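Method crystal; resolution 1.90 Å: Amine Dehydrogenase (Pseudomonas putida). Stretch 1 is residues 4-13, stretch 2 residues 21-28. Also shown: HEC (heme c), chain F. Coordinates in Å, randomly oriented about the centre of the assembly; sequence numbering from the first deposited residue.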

# COMPACT_ATOMS: atom_id res chain seq x y z
N GLY A 4 -32.18 -12.76 4.38
CA GLY A 4 -31.36 -11.95 3.51
C GLY A 4 -32.13 -10.88 2.76
O GLY A 4 -31.78 -9.71 2.85
N PRO A 5 -33.23 -11.25 2.07
CA PRO A 5 -34.05 -10.30 1.30
C PRO A 5 -34.63 -9.12 2.05
O PRO A 5 -34.65 -8.01 1.53
N SER A 6 -35.09 -9.34 3.28
CA SER A 6 -35.68 -8.26 4.07
C SER A 6 -34.61 -7.31 4.58
O SER A 6 -34.86 -6.11 4.64
N LEU A 7 -33.45 -7.84 4.95
CA LEU A 7 -32.33 -7.01 5.42
C LEU A 7 -31.79 -6.18 4.26
O LEU A 7 -31.37 -5.04 4.44
N LEU A 8 -31.78 -6.78 3.08
CA LEU A 8 -31.32 -6.11 1.86
C LEU A 8 -32.12 -4.83 1.65
O LEU A 8 -31.57 -3.79 1.31
N GLN A 9 -33.43 -4.94 1.82
CA GLN A 9 -34.31 -3.80 1.65
C GLN A 9 -34.25 -2.79 2.81
O GLN A 9 -34.11 -1.60 2.57
N ASN A 10 -34.34 -3.28 4.04
CA ASN A 10 -34.31 -2.42 5.23
C ASN A 10 -33.03 -1.61 5.40
O ASN A 10 -33.05 -0.52 5.97
N LYS A 11 -31.91 -2.16 4.93
CA LYS A 11 -30.61 -1.52 5.10
C LYS A 11 -29.94 -0.89 3.88
O LYS A 11 -29.09 -0.02 4.03
N CYS A 12 -30.32 -1.33 2.69
CA CYS A 12 -29.68 -0.83 1.47
C CYS A 12 -30.59 0.09 0.64
O CYS A 12 -30.10 1.00 -0.04
N MET A 13 -31.89 -0.17 0.70
CA MET A 13 -32.89 0.62 -0.02
C MET A 13 -32.75 2.06 0.48
O MET A 13 -32.27 2.29 1.60
N ASN A 21 -38.44 -7.96 -7.47
CA ASN A 21 -38.18 -9.16 -6.66
C ASN A 21 -36.81 -9.34 -6.00
O ASN A 21 -35.98 -10.16 -6.42
N ASP A 22 -36.59 -8.52 -4.98
CA ASP A 22 -35.37 -8.53 -4.17
C ASP A 22 -34.06 -8.16 -4.86
O ASP A 22 -32.99 -8.51 -4.37
N THR A 23 -34.16 -7.46 -5.99
CA THR A 23 -32.96 -7.01 -6.71
C THR A 23 -32.86 -5.50 -6.56
O THR A 23 -33.87 -4.80 -6.49
N TYR A 24 -31.63 -5.00 -6.42
CA TYR A 24 -31.39 -3.58 -6.23
C TYR A 24 -30.29 -3.10 -7.16
O TYR A 24 -29.52 -3.89 -7.68
N SER A 25 -30.24 -1.80 -7.38
CA SER A 25 -29.23 -1.25 -8.26
C SER A 25 -27.85 -1.51 -7.67
O SER A 25 -27.67 -1.50 -6.45
N ARG A 26 -26.89 -1.78 -8.55
CA ARG A 26 -25.50 -2.06 -8.18
C ARG A 26 -25.33 -3.44 -7.56
O ARG A 26 -24.70 -4.31 -8.14
N ILE A 27 -25.98 -3.64 -6.41
CA ILE A 27 -25.93 -4.89 -5.65
C ILE A 27 -26.17 -6.17 -6.44
O ILE A 27 -25.41 -7.13 -6.31
N SER A 28 -27.21 -6.17 -7.27
CA SER A 28 -27.56 -7.35 -8.05
C SER A 28 -26.89 -7.46 -9.41
O SER A 28 -27.33 -8.23 -10.26

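The apolar centre of this contact is built from Leu 8 on the helix and Tyr 24 and Ile 27 on the second stretch. All three have CA-to-CB bonds that point toward the other stretch, and all three are buried.

Leu 8 has chi1 at -110°, between the usual wells, and chi2 in t. The side chain of Leu 8 meets Tyr 24, Asp 22 and Ile 27. CD1 of Leu 8 lies 3.9 Å from CE2 of Tyr 24, at the edge of the ring and near its plane. The same CD1 of Leu 8 is 3.7 Å from the backbone O of Asp 22. CD2 of Leu 8 lies 4.1 Å from CG2 of Ile 27.

Ile 27 adopts m for chi1 and t for chi2. This extends CD1 of Ile 27 to 3.8 Å from CB of Cys 12. Cys 12 sits one helical turn beyond Leu 8, so both residues face Ile 27. The helix bond from Cys 12 N to Leu 8 O, 3.1 Å, spans that turn.

Cys 12 also points toward the second stretch, with chi1 in m at -40°. Its sulfur is committed to the cofactor. SG of Cys 12 is covalently bonded to CAB of the heme c at 1.8 Å. Ile 27 meets the same group through CG1, 3.5 Å from CHB of the heme. The cofactor therefore touches both stretches beside their apolar contact. Arg 26 does not touch the helix. Its guanidinium has CAA of the heme over one face, and NH2 of Arg 26 makes a weak hydrogen bond to O1A of the heme at 2.9 Å.

Tyr 24 has the largest area covered by the other stretch. Chi1 is m and chi2 is -86°. The ring lies near Leu 8, Gln 9 and Met 13 of the first stretch. Met 13 is the first residue to leave helical geometry. Its CB comes to 4.5 Å from CE1 of Tyr 24, while the end of the Met 13 side chain leads away. Gln 9 also starts sideways and ends away, but its CB is only 3.1 Å from OH of Tyr 24. The backbone of Tyr 24 is held within its own stretch, where its N donates to OG of Ser 28 at 3.0 Å.

The polar edge lies around Pro 5, Asp 22 and the Tyr 24 hydroxyl. Asp 22 points toward the helix with chi1 in m. Its CG lies 3.7 Å from CB of Pro 5, whose ring has a C-gamma endo pucker. No direct hydrogen bond joins the two stretches. OH of Tyr 24 and O of Pro 5 are 4.4 Å apart, too far for one.

Water 1 fills this role. It donates to O of Pro 5 at 2.7 Å and to OD1 of Asp 22 at 2.6 Å. It accepts from OH of Tyr 24 at 2.6 Å. The water thus links the O of Pro 5, near the start of the helix, to OD1 of Asp 22 and OH of Tyr 24.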

# COMPACT_ATOMS: atom_id res chain seq x y z
CB PRO A 5 -35.14 -11.21 0.71
CG PRO A 5 -35.19 -12.36 1.65
CD PRO A 5 -33.75 -12.61 1.93
CB SER A 6 -36.54 -8.81 5.22
OG SER A 6 -35.87 -8.74 6.46
CB LEU A 7 -31.21 -7.88 5.98
CG LEU A 7 -31.25 -8.21 7.47
CD1 LEU A 7 -30.13 -9.17 7.83
CD2 LEU A 7 -31.14 -6.94 8.28
CB LEU A 8 -31.55 -7.01 0.65
CG LEU A 8 -30.35 -7.62 -0.05
CD1 LEU A 8 -30.83 -8.24 -1.34
CD2 LEU A 8 -29.30 -6.55 -0.33
CB GLN A 9 -35.74 -4.29 1.46
CG GLN A 9 -36.73 -3.21 1.10
CD GLN A 9 -37.82 -3.11 2.12
OE1 GLN A 9 -37.64 -2.51 3.19
NE2 GLN A 9 -38.96 -3.74 1.84
CB ASN A 10 -34.45 -3.26 6.51
CG ASN A 10 -35.85 -3.81 6.72
OD1 ASN A 10 -36.72 -3.78 5.83
ND2 ASN A 10 -36.08 -4.36 7.92
CB LYS A 11 -29.64 -2.54 5.71
CG LYS A 11 -30.04 -3.05 7.09
CD LYS A 11 -29.66 -2.06 8.17
CE LYS A 11 -30.10 -2.54 9.54
NZ LYS A 11 -29.72 -1.55 10.59
CB CYS A 12 -29.18 -2.01 0.62
SG CYS A 12 -28.47 -3.26 1.75
CB MET A 13 -34.28 0.06 0.29
CG MET A 13 -35.43 0.63 -0.50
SD MET A 13 -36.82 0.97 0.61
CE MET A 13 -37.16 2.68 0.19
CB ASN A 21 -38.62 -10.45 -7.37
CG ASN A 21 -38.32 -10.46 -8.86
OD1 ASN A 21 -39.15 -10.93 -9.66
ND2 ASN A 21 -37.14 -9.97 -9.25
CB ASP A 22 -35.26 -9.86 -3.41
CG ASP A 22 -36.51 -10.17 -2.58
OD1 ASP A 22 -37.01 -9.26 -1.88
OD2 ASP A 22 -37.00 -11.32 -2.64
CB THR A 23 -32.96 -7.41 -8.21
OG1 THR A 23 -33.99 -6.71 -8.91
CG2 THR A 23 -33.17 -8.90 -8.37
CB TYR A 24 -31.01 -3.31 -4.77
CG TYR A 24 -32.11 -3.70 -3.82
CD1 TYR A 24 -33.14 -2.82 -3.52
CD2 TYR A 24 -32.19 -5.00 -3.31
CE1 TYR A 24 -34.23 -3.21 -2.75
CE2 TYR A 24 -33.27 -5.41 -2.54
CZ TYR A 24 -34.29 -4.51 -2.27
OH TYR A 24 -35.38 -4.90 -1.54
CB SER A 25 -29.46 0.25 -8.46
OG SER A 25 -29.32 0.95 -7.24
CB ARG A 26 -24.96 -0.95 -7.26
CG ARG A 26 -25.17 0.45 -7.83
CD ARG A 26 -24.25 0.72 -9.00
NE ARG A 26 -23.00 1.25 -8.47
CZ ARG A 26 -21.80 0.73 -8.68
NH1 ARG A 26 -21.63 -0.33 -9.45
NH2 ARG A 26 -20.78 1.22 -8.02
CB ILE A 27 -26.91 -4.83 -4.46
CG1 ILE A 27 -26.56 -3.63 -3.58
CG2 ILE A 27 -26.86 -6.13 -3.65
CD1 ILE A 27 -27.54 -3.38 -2.47
CB SER A 28 -29.07 -7.42 -8.22
OG SER A 28 -29.72 -7.26 -6.98
FE HEC F . -24.14 0.80 -1.28
CHA HEC F . -22.19 1.36 -3.97
CHB HEC F . -23.79 -2.54 -1.70
CHC HEC F . -26.14 0.24 1.43
CHD HEC F . -24.52 4.18 -0.85
NA HEC F . -23.20 -0.34 -2.56
C1A HEC F . -22.42 0.04 -3.63
C2A HEC F . -21.89 -1.11 -4.34
C3A HEC F . -22.35 -2.20 -3.69
C4A HEC F . -23.15 -1.72 -2.59
CMA HEC F . -22.06 -3.64 -4.06
CAA HEC F . -21.01 -1.07 -5.56
CBA HEC F . -19.56 -1.21 -5.13
CGA HEC F . -18.59 -1.17 -6.29
O1A HEC F . -19.01 -1.03 -7.45
O2A HEC F . -17.37 -1.28 -6.03
NB HEC F . -24.81 -0.79 -0.34
C1B HEC F . -24.57 -2.13 -0.64
C2B HEC F . -25.22 -3.04 0.24
C3B HEC F . -25.90 -2.25 1.12
C4B HEC F . -25.64 -0.87 0.77
CMB HEC F . -25.16 -4.58 0.17
CAB HEC F . -26.76 -2.81 2.23
CBB HEC F . -26.10 -3.21 3.56
NC HEC F . -25.12 1.96 0.01
C1C HEC F . -25.90 1.56 1.08
C2C HEC F . -26.45 2.68 1.80
C3C HEC F . -26.02 3.78 1.17
C4C HEC F . -25.17 3.34 0.05
CMC HEC F . -27.35 2.60 3.03
CAC HEC F . -26.56 5.18 1.43
CBC HEC F . -25.99 6.07 2.52
ND HEC F . -23.49 2.43 -2.21
C1D HEC F . -23.73 3.76 -1.92
C2D HEC F . -23.05 4.66 -2.86
C3D HEC F . -22.40 3.83 -3.72
C4D HEC F . -22.69 2.48 -3.31
CMD HEC F . -23.08 6.19 -2.86
CAD HEC F . -21.53 4.19 -4.92
CBD HEC F . -20.07 4.49 -4.61
CGD HEC F . -19.36 3.35 -3.93
O1D HEC F . -19.08 3.44 -2.73
O2D HEC F . -19.06 2.34 -4.59
O HOH W 1 -35.41 -7.44 -1.00